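PDB 6EOA: phosphopantothenoylcysteine decarboxylase from Cryptococcus neoformans, which probably decarboxylates phosphopantothenoylcysteine in coenzyme A biosynthesis, using a bound flavin mononucleotide. Local coordinates for residues A[34-47]-A[130-143]. Sequence-based numbering, arbitrary orientation.
Sequences IFRVVLITSGSVAS and WADLVVIAPCSADL. With FMN (flavin mononucleotide), chain B.
Val38 to Ile40 pair in parallel with Val134 to Ile136, joining the two central strands of the sheet. Val38 N donates to Leu133 O and Val135 N to Val38 O, both at 2.9 Å. Ile40 N then reaches Val135 O, and Ala137 N reaches Ile40 O. At the start, Arg36 N donates to Asp132 OD2 (2.9 Å), meeting the carboxylate on its anti side, 29° out of plane. Asp132 N returns a bond to Arg36 O.

Apolar packing covers both faces. Val37 CG1 meets Val135 CG2 at 3.8 Å; Ile40 CD1 meets Val134 CG1 on the other face, where helix 155-162 covers Val38 and Ile40. Arg36 lies across Trp130: its CB stands over the six-membered ring, 3.5 Å from the centroid, a CH-pi contact. The guanidinium is turned 85° from the ring and forms a salt bridge with Asp32. Phe35 CZ rests against Leu133 CB.

Past the strands, Ser42 ties the two loops together. With chi1 at 63°, its OG sits between its own backbone N and carbonyl carbon, donates to Pro138 O and accepts from Ser140 N (2.8 Å). Pro138 follows a cis peptide bond, and its ring packs on Ser44 CB, Ala46 CB and Ser47 OG.

The flavin is held from both loops. Gly43 N (2.7 Å) and Ser140 OG (2.6 Å) both donate to the phosphate oxygen O2P. Ser140 OG also accepts from Leu143 N, capping helix 141-149. Ser44 OG donates to flavin O4, and Ala141 N to flavin O2. Cys152 and Ser158 of the second subunit also bond to the cofactor. Adjacent parallel strands ending in cofactor-binding loops are characteristic of the Rossmann-like flavoprotein fold of the HFCD family, whose FMN site lies at a subunit interface.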
ATOM      1  N   ILE A  34      -7.480  -7.108  35.599  1.00 88.26           N
ATOM      2  CA  ILE A  34      -7.054  -7.766  34.370  1.00 81.45           C
ATOM      3  C   ILE A  34      -6.297  -6.808  33.457  1.00 78.93           C
ATOM      4  O   ILE A  34      -6.740  -5.687  33.208  1.00 78.30           O
ATOM      5  CB  ILE A  34      -8.257  -8.361  33.611  1.00 77.60           C
ATOM      6  CG1 ILE A  34      -9.000  -9.354  34.508  1.00 78.66           C
ATOM      7  CG2 ILE A  34      -7.801  -9.037  32.324  1.00 71.82           C
ATOM      8  CD1 ILE A  34     -10.460  -9.530  34.156  1.00 78.99           C
ATOM      9  N   PHE A  35      -5.141  -7.258  32.976  1.00 77.03           N
ATOM     10  CA  PHE A  35      -4.337  -6.491  32.034  1.00 74.62           C
ATOM     11  C   PHE A  35      -4.550  -7.042  30.635  1.00 72.66           C
ATOM     12  O   PHE A  35      -4.434  -8.248  30.414  1.00 71.85           O
ATOM     13  CB  PHE A  35      -2.857  -6.544  32.415  1.00 76.50           C
ATOM     14  CG  PHE A  35      -1.982  -5.637  31.597  1.00 75.24           C
ATOM     15  CD1 PHE A  35      -1.096  -6.155  30.667  1.00 71.45           C
ATOM     16  CD2 PHE A  35      -2.043  -4.263  31.764  1.00 76.40           C
ATOM     17  CE1 PHE A  35      -0.285  -5.317  29.920  1.00 71.25           C
ATOM     18  CE2 PHE A  35      -1.238  -3.423  31.019  1.00 75.98           C
ATOM     19  CZ  PHE A  35      -0.358  -3.951  30.096  1.00 72.86           C
ATOM     20  N   ARG A  36      -4.863  -6.161  29.691  1.00 70.74           N
ATOM     21  CA  ARG A  36      -5.265  -6.593  28.359  1.00 69.49           C
ATOM     22  C   ARG A  36      -4.244  -6.202  27.294  1.00 69.36           C
ATOM     23  O   ARG A  36      -3.951  -5.022  27.093  1.00 67.46           O
ATOM     24  CB  ARG A  36      -6.641  -6.017  28.022  1.00 69.80           C
ATOM     25  CG  ARG A  36      -7.732  -6.537  28.949  1.00 73.77           C
ATOM     26  CD  ARG A  36      -9.022  -5.749  28.838  1.00 71.66           C
ATOM     27  NE  ARG A  36     -10.125  -6.460  29.479  1.00 72.90           N
ATOM     28  CZ  ARG A  36     -10.511  -6.282  30.740  1.00 76.48           C
ATOM     29  NH1 ARG A  36      -9.888  -5.403  31.518  1.00 76.59           N
ATOM     30  NH2 ARG A  36     -11.527  -6.985  31.224  1.00 77.15           N
ATOM     31  N   VAL A  37      -3.706  -7.214  26.620  1.00 66.41           N
ATOM     32  CA  VAL A  37      -2.678  -7.014  25.612  1.00 65.16           C
ATOM     33  C   VAL A  37      -3.187  -7.411  24.240  1.00 61.89           C
ATOM     34  O   VAL A  37      -3.723  -8.502  24.062  1.00 59.02           O
ATOM     35  CB  VAL A  37      -1.404  -7.835  25.923  1.00 66.22           C
ATOM     36  CG1 VAL A  37      -0.302  -7.497  24.938  1.00 67.44           C
ATOM     37  CG2 VAL A  37      -0.933  -7.582  27.337  1.00 71.14           C
ATOM     38  N   VAL A  38      -3.027  -6.515  23.273  1.00 61.41           N
ATOM     39  CA  VAL A  38      -3.244  -6.868  21.881  1.00 58.45           C
ATOM     40  C   VAL A  38      -1.899  -7.160  21.229  1.00 60.03           C
ATOM     41  O   VAL A  38      -1.012  -6.306  21.199  1.00 63.26           O
ATOM     42  CB  VAL A  38      -3.971  -5.754  21.103  1.00 58.70           C
ATOM     43  CG1 VAL A  38      -3.875  -6.002  19.604  1.00 57.74           C
ATOM     44  CG2 VAL A  38      -5.421  -5.666  21.539  1.00 58.98           C
ATOM     45  N   LEU A  39      -1.741  -8.377  20.726  1.00 58.93           N
ATOM     46  CA  LEU A  39      -0.526  -8.741  20.010  1.00 57.37           C
ATOM     47  C   LEU A  39      -0.728  -8.588  18.504  1.00 57.86           C
ATOM     48  O   LEU A  39      -1.605  -9.223  17.922  1.00 56.28           O
ATOM     49  CB  LEU A  39      -0.112 -10.174  20.342  1.00 54.27           C
ATOM     50  CG  LEU A  39       1.070 -10.729  19.540  1.00 55.97           C
ATOM     51  CD1 LEU A  39       2.388 -10.061  19.946  1.00 59.19           C
ATOM     52  CD2 LEU A  39       1.157 -12.243  19.682  1.00 54.67           C
ATOM     53  N   ILE A  40       0.070  -7.728  17.879  1.00 57.12           N
ATOM     54  CA  ILE A  40       0.045  -7.604  16.428  1.00 54.28           C
ATOM     55  C   ILE A  40       1.216  -8.372  15.842  1.00 56.03           C
ATOM     56  O   ILE A  40       2.372  -8.114  16.182  1.00 58.08           O
ATOM     57  CB  ILE A  40       0.105  -6.137  15.958  1.00 50.68           C
ATOM     58  CG1 ILE A  40      -1.082  -5.345  16.502  1.00 51.72           C
ATOM     59  CG2 ILE A  40       0.094  -6.070  14.437  1.00 46.70           C
ATOM     60  CD1 ILE A  40      -1.080  -3.885  16.075  1.00 50.87           C
ATOM     61  N   THR A  41       0.911  -9.336  14.978  1.00 57.28           N
ATOM     62  CA  THR A  41       1.939 -10.131  14.315  1.00 57.84           C
ATOM     63  C   THR A  41       1.965  -9.779  12.836  1.00 57.37           C
ATOM     64  O   THR A  41       0.916  -9.677  12.199  1.00 57.12           O
ATOM     65  CB  THR A  41       1.699 -11.646  14.485  1.00 56.74           C
ATOM     66  OG1 THR A  41       0.567 -12.052  13.706  1.00 54.90           O
ATOM     67  CG2 THR A  41       1.449 -11.985  15.951  1.00 51.01           C
ATOM     68  N   SER A  42       3.162  -9.574  12.293  1.00 55.41           N
ATOM     69  CA  SER A  42       3.301  -9.194  10.892  1.00 55.70           C
ATOM     70  C   SER A  42       4.136 -10.216  10.124  1.00 55.11           C
ATOM     71  O   SER A  42       4.557 -11.230  10.681  1.00 55.88           O
ATOM     72  CB  SER A  42       3.917  -7.800  10.771  1.00 55.24           C
ATOM     73  OG  SER A  42       5.228  -7.766  11.307  1.00 58.80           O
ATOM     74  N   GLY A  43       4.368  -9.941   8.845  1.00 53.44           N
ATOM     75  CA  GLY A  43       4.974 -10.911   7.949  1.00 54.90           C
ATOM     76  C   GLY A  43       6.469 -11.126   8.078  1.00 59.49           C
ATOM     77  O   GLY A  43       7.201 -11.050   7.090  1.00 63.53           O
ATOM     78  N   SER A  44       6.922 -11.400   9.295  1.00 64.31           N
ATOM     79  CA  SER A  44       8.303 -11.799   9.526  1.00 65.62           C
ATOM     80  C   SER A  44       8.351 -13.273   9.917  1.00 64.56           C
ATOM     81  O   SER A  44       7.359 -13.819  10.404  1.00 60.87           O
ATOM     82  CB  SER A  44       8.940 -10.931  10.612  1.00 68.25           C
ATOM     83  OG  SER A  44      10.088 -11.563  11.153  1.00 73.85           O
ATOM     84  N   VAL A  45       9.497 -13.918   9.714  1.00 68.46           N
ATOM     85  CA  VAL A  45       9.635 -15.329  10.063  1.00 68.27           C
ATOM     86  C   VAL A  45       9.461 -15.526  11.564  1.00 66.95           C
ATOM     87  O   VAL A  45       9.089 -16.608  12.023  1.00 67.57           O
ATOM     88  CB  VAL A  45      11.001 -15.904   9.623  1.00 69.71           C
ATOM     89  CG1 VAL A  45      11.139 -15.844   8.112  1.00 71.90           C
ATOM     90  CG2 VAL A  45      12.142 -15.163  10.294  1.00 70.75           C
ATOM     91  N   ALA A  46       9.705 -14.463  12.324  1.00 66.20           N
ATOM     92  CA  ALA A  46       9.598 -14.517  13.776  1.00 67.08           C
ATOM     93  C   ALA A  46       8.148 -14.717  14.231  1.00 65.44           C
ATOM     94  O   ALA A  46       7.895 -14.980  15.408  1.00 65.06           O
ATOM     95  CB  ALA A  46      10.191 -13.253  14.398  1.00 63.32           C
ATOM     96  N   SER A  47       7.202 -14.608  13.298  1.00 61.23           N
ATOM     97  CA  SER A  47       5.793 -14.872  13.594  1.00 59.73           C
ATOM     98  C   SER A  47       5.566 -16.322  14.023  1.00 61.93           C
ATOM     99  O   SER A  47       4.526 -16.649  14.592  1.00 60.44           O
ATOM    100  CB  SER A  47       4.912 -14.553  12.381  1.00 57.36           C
ATOM    101  OG  SER A  47       4.528 -13.192  12.366  1.00 56.57           O
ATOM    102  N   TRP A 130     -10.448  -1.920  24.149  1.00 72.69           N
ATOM    103  CA  TRP A 130     -10.085  -3.085  24.944  1.00 72.04           C
ATOM    104  C   TRP A 130      -8.638  -3.048  25.436  1.00 76.13           C
ATOM    105  O   TRP A 130      -8.366  -3.284  26.616  1.00 77.54           O
ATOM    106  CB  TRP A 130     -10.322  -4.353  24.109  1.00 67.16           C
ATOM    107  CG  TRP A 130     -10.159  -5.649  24.847  1.00 66.77           C
ATOM    108  CD1 TRP A 130     -11.107  -6.295  25.584  1.00 67.74           C
ATOM    109  CD2 TRP A 130      -8.984  -6.472  24.893  1.00 66.05           C
ATOM    110  NE1 TRP A 130     -10.593  -7.461  26.099  1.00 68.96           N
ATOM    111  CE2 TRP A 130      -9.292  -7.593  25.689  1.00 66.72           C
ATOM    112  CE3 TRP A 130      -7.702  -6.365  24.346  1.00 65.58           C
ATOM    113  CZ2 TRP A 130      -8.365  -8.601  25.951  1.00 68.13           C
ATOM    114  CZ3 TRP A 130      -6.782  -7.366  24.608  1.00 64.24           C
ATOM    115  CH2 TRP A 130      -7.118  -8.470  25.401  1.00 65.93           C
ATOM    116  N   ALA A 131      -7.719  -2.748  24.521  1.00 75.43           N
ATOM    117  CA  ALA A 131      -6.281  -2.860  24.776  1.00 73.01           C
ATOM    118  C   ALA A 131      -5.752  -1.924  25.865  1.00 76.61           C
ATOM    119  O   ALA A 131      -6.053  -0.729  25.881  1.00 77.82           O
ATOM    120  CB  ALA A 131      -5.516  -2.619  23.485  1.00 69.79           C
ATOM    121  N   ASP A 132      -4.956  -2.485  26.770  1.00 75.47           N
ATOM    122  CA  ASP A 132      -4.187  -1.699  27.729  1.00 73.10           C
ATOM    123  C   ASP A 132      -2.776  -1.512  27.193  1.00 69.50           C
ATOM    124  O   ASP A 132      -2.058  -0.595  27.587  1.00 69.08           O
ATOM    125  CB  ASP A 132      -4.147  -2.381  29.099  1.00 76.63           C
ATOM    126  CG  ASP A 132      -5.511  -2.467  29.746  1.00 77.81           C
ATOM    127  OD1 ASP A 132      -6.301  -1.511  29.592  1.00 78.37           O
ATOM    128  OD2 ASP A 132      -5.795  -3.489  30.405  1.00 79.16           O
ATOM    129  N   LEU A 133      -2.391  -2.406  26.289  1.00 65.91           N
ATOM    130  CA  LEU A 133      -1.068  -2.389  25.685  1.00 66.41           C
ATOM    131  C   LEU A 133      -1.138  -3.002  24.293  1.00 63.89           C
ATOM    132  O   LEU A 133      -1.863  -3.971  24.068  1.00 62.72           O
ATOM    133  CB  LEU A 133      -0.065  -3.149  26.559  1.00 69.21           C
ATOM    134  CG  LEU A 133       1.349  -3.370  26.009  1.00 72.10           C
ATOM    135  CD1 LEU A 133       2.080  -2.048  25.815  1.00 72.88           C
ATOM    136  CD2 LEU A 133       2.147  -4.301  26.917  1.00 74.68           C
ATOM    137  N   VAL A 134      -0.402  -2.421  23.353  1.00 63.87           N
ATOM    138  CA  VAL A 134      -0.290  -2.993  22.019  1.00 64.44           C
ATOM    139  C   VAL A 134       1.156  -3.391  21.758  1.00 64.91           C
ATOM    140  O   VAL A 134       2.063  -2.568  21.873  1.00 63.30           O
ATOM    141  CB  VAL A 134      -0.765  -2.014  20.929  1.00 64.68           C
ATOM    142  CG1 VAL A 134      -0.542  -2.611  19.547  1.00 62.62           C
ATOM    143  CG2 VAL A 134      -2.234  -1.672  21.129  1.00 66.10           C
ATOM    144  N   VAL A 135       1.365  -4.660  21.423  1.00 66.47           N
ATOM    145  CA  VAL A 135       2.705  -5.166  21.144  1.00 64.08           C
ATOM    146  C   VAL A 135       2.805  -5.668  19.706  1.00 62.97           C
ATOM    147  O   VAL A 135       2.079  -6.573  19.299  1.00 60.13           O
ATOM    148  CB  VAL A 135       3.095  -6.300  22.114  1.00 65.41           C
ATOM    149  CG1 VAL A 135       4.550  -6.699  21.914  1.00 62.69           C
ATOM    150  CG2 VAL A 135       2.859  -5.867  23.561  1.00 66.17           C
ATOM    151  N   ILE A 136       3.707  -5.069  18.937  1.00 63.08           N
ATOM    152  CA  ILE A 136       3.935  -5.496  17.567  1.00 60.16           C
ATOM    153  C   ILE A 136       5.142  -6.424  17.511  1.00 61.92           C
ATOM    154  O   ILE A 136       6.285  -5.972  17.496  1.00 65.14           O
ATOM    155  CB  ILE A 136       4.159  -4.301  16.634  1.00 59.64           C
ATOM    156  CG1 ILE A 136       3.108  -3.221  16.894  1.00 58.49           C
ATOM    157  CG2 ILE A 136       4.111  -4.755  15.191  1.00 60.69           C
ATOM    158  CD1 ILE A 136       3.330  -1.962  16.087  1.00 58.36           C
ATOM    159  N   ALA A 137       4.876  -7.725  17.490  1.00 62.33           N
ATOM    160  CA  ALA A 137       5.935  -8.726  17.548  1.00 58.50           C
ATOM    161  C   ALA A 137       5.564  -9.954  16.723  1.00 57.97           C
ATOM    162  O   ALA A 137       4.708 -10.741  17.125  1.00 60.62           O
ATOM    163  CB  ALA A 137       6.215  -9.119  18.991  1.00 54.76           C
ATOM    164  N   PRO A 138       6.217 -10.129  15.569  1.00 56.12           N
ATOM    165  CA  PRO A 138       7.277  -9.258  15.058  1.00 54.72           C
ATOM    166  C   PRO A 138       6.737  -8.075  14.258  1.00 57.32           C
ATOM    167  O   PRO A 138       5.603  -8.115  13.782  1.00 53.40           O
ATOM    168  CB  PRO A 138       8.071 -10.192  14.154  1.00 54.91           C
ATOM    169  CG  PRO A 138       7.026 -11.109  13.602  1.00 59.03           C
ATOM    170  CD  PRO A 138       5.999 -11.295  14.691  1.00 56.72           C
ATOM    171  N   CYS A 139       7.550  -7.035  14.112  1.00 56.87           N
ATOM    172  CA  CYS A 139       7.232  -5.943  13.203  1.00 53.73           C
ATOM    173  C   CYS A 139       8.133  -6.015  11.981  1.00 55.80           C
ATOM    174  O   CYS A 139       9.346  -5.826  12.086  1.00 60.55           O
ATOM    175  CB  CYS A 139       7.391  -4.587  13.889  1.00 56.59           C
ATOM    176  SG  CYS A 139       6.944  -3.182  12.832  1.00 61.47           S
ATOM    177  N   SER A 140       7.546  -6.297  10.824  1.00 57.85           N
ATOM    178  CA  SER A 140       8.313  -6.358   9.585  1.00 55.43           C
ATOM    179  C   SER A 140       8.753  -4.962   9.163  1.00 54.55           C
ATOM    180  O   SER A 140       8.318  -3.968   9.741  1.00 53.34           O
ATOM    181  CB  SER A 140       7.490  -7.009   8.476  1.00 54.71           C
ATOM    182  OG  SER A 140       6.329  -6.244   8.198  1.00 57.09           O
ATOM    183  N   ALA A 141       9.629  -4.894   8.165  1.00 55.90           N
ATOM    184  CA  ALA A 141      10.043  -3.612   7.605  1.00 55.22           C
ATOM    185  C   ALA A 141       8.859  -2.922   6.937  1.00 55.80           C
ATOM    186  O   ALA A 141       8.720  -1.703   7.008  1.00 60.04           O
ATOM    187  CB  ALA A 141      11.179  -3.804   6.609  1.00 52.69           C
ATOM    188  N   ASP A 142       8.006  -3.713   6.292  1.00 55.30           N
ATOM    189  CA  ASP A 142       6.824  -3.187   5.616  1.00 55.55           C
ATOM    190  C   ASP A 142       5.865  -2.528   6.601  1.00 55.82           C
ATOM    191  O   ASP A 142       5.393  -1.413   6.371  1.00 56.56           O
ATOM    192  CB  ASP A 142       6.097  -4.297   4.855  1.00 58.07           C
ATOM    193  CG  ASP A 142       4.964  -3.768   3.977  1.00 60.96           C
ATOM    194  OD1 ASP A 142       5.213  -2.861   3.151  1.00 58.01           O
ATOM    195  OD2 ASP A 142       3.822  -4.259   4.118  1.00 61.89           O
ATOM    196  N   LEU A 143       5.577  -3.219   7.699  1.00 53.40           N
ATOM    197  CA  LEU A 143       4.643  -2.687   8.680  1.00 54.42           C
ATOM    198  C   LEU A 143       5.227  -1.439   9.332  1.00 57.65           C
ATOM    199  O   LEU A 143       4.513  -0.467   9.577  1.00 58.10           O
ATOM    200  CB  LEU A 143       4.303  -3.742   9.732  1.00 53.50           C
ATOM    201  CG  LEU A 143       3.350  -3.295  10.844  1.00 53.75           C
ATOM    202  CD1 LEU A 143       2.065  -2.724  10.258  1.00 48.68           C
ATOM    203  CD2 LEU A 143       3.045  -4.462  11.766  1.00 50.61           C
TER
HETATM  204  N1  FMN B 801      10.063  -9.141   6.071  1.00 68.11           N
HETATM  205  C2  FMN B 801      10.641  -8.691   7.243  1.00 67.99           C
HETATM  206  O2  FMN B 801      10.646  -7.485   7.496  1.00 64.63           O
HETATM  207  N3  FMN B 801      11.218  -9.595   8.119  1.00 69.20           N
HETATM  208  C4  FMN B 801      11.218 -10.947   7.832  1.00 73.02           C
HETATM  209  O4  FMN B 801      11.731 -11.741   8.620  1.00 74.67           O
HETATM  210  C4A FMN B 801      10.633 -11.403   6.652  1.00 71.19           C
HETATM  211  N5  FMN B 801      10.624 -12.753   6.349  1.00 68.94           N
HETATM  212  C5A FMN B 801      10.036 -13.196   5.177  1.00 68.34           C
HETATM  213  C6  FMN B 801      10.020 -14.555   4.872  1.00 65.10           C
HETATM  214  C7  FMN B 801       9.429 -15.002   3.694  1.00 64.71           C
HETATM  215  C7M FMN B 801       9.417 -16.468   3.366  1.00 62.85           C
HETATM  216  C8  FMN B 801       8.852 -14.084   2.821  1.00 68.13           C
HETATM  217  C8M FMN B 801       8.211 -14.541   1.542  1.00 70.53           C
HETATM  218  C9  FMN B 801       8.867 -12.729   3.126  1.00 67.45           C
HETATM  219  C9A FMN B 801       9.458 -12.281   4.302  1.00 68.37           C
HETATM  220  N10 FMN B 801       9.468 -10.931   4.605  1.00 68.15           N
HETATM  221  C10 FMN B 801      10.055 -10.489   5.773  1.00 68.69           C
HETATM  222  C1' FMN B 801       8.848  -9.942   3.662  1.00 62.60           C
HETATM  223  C2' FMN B 801       7.425  -9.621   4.106  1.00 60.70           C
HETATM  224  O2' FMN B 801       6.725 -10.802   4.450  1.00 60.87           O
HETATM  225  C3' FMN B 801       6.682  -8.885   3.002  1.00 60.81           C
HETATM  226  O3' FMN B 801       7.270  -7.611   2.859  1.00 59.81           O
HETATM  227  C4' FMN B 801       5.203  -8.748   3.348  1.00 64.10           C
HETATM  228  O4' FMN B 801       4.469  -8.346   2.211  1.00 67.66           O
HETATM  229  C5' FMN B 801       5.020  -7.733   4.467  1.00 62.75           C
HETATM  230  O5' FMN B 801       3.695  -7.790   4.941  1.00 63.46           O
HETATM  231  P   FMN B 801       3.336  -7.214   6.407  1.00 56.32           P
HETATM  232  O1P FMN B 801       3.336  -5.703   6.347  1.00 53.37           O
HETATM  233  O2P FMN B 801       4.337  -7.668   7.447  1.00 56.82           O
HETATM  234  O3P FMN B 801       1.969  -7.720   6.782  1.00 57.17           O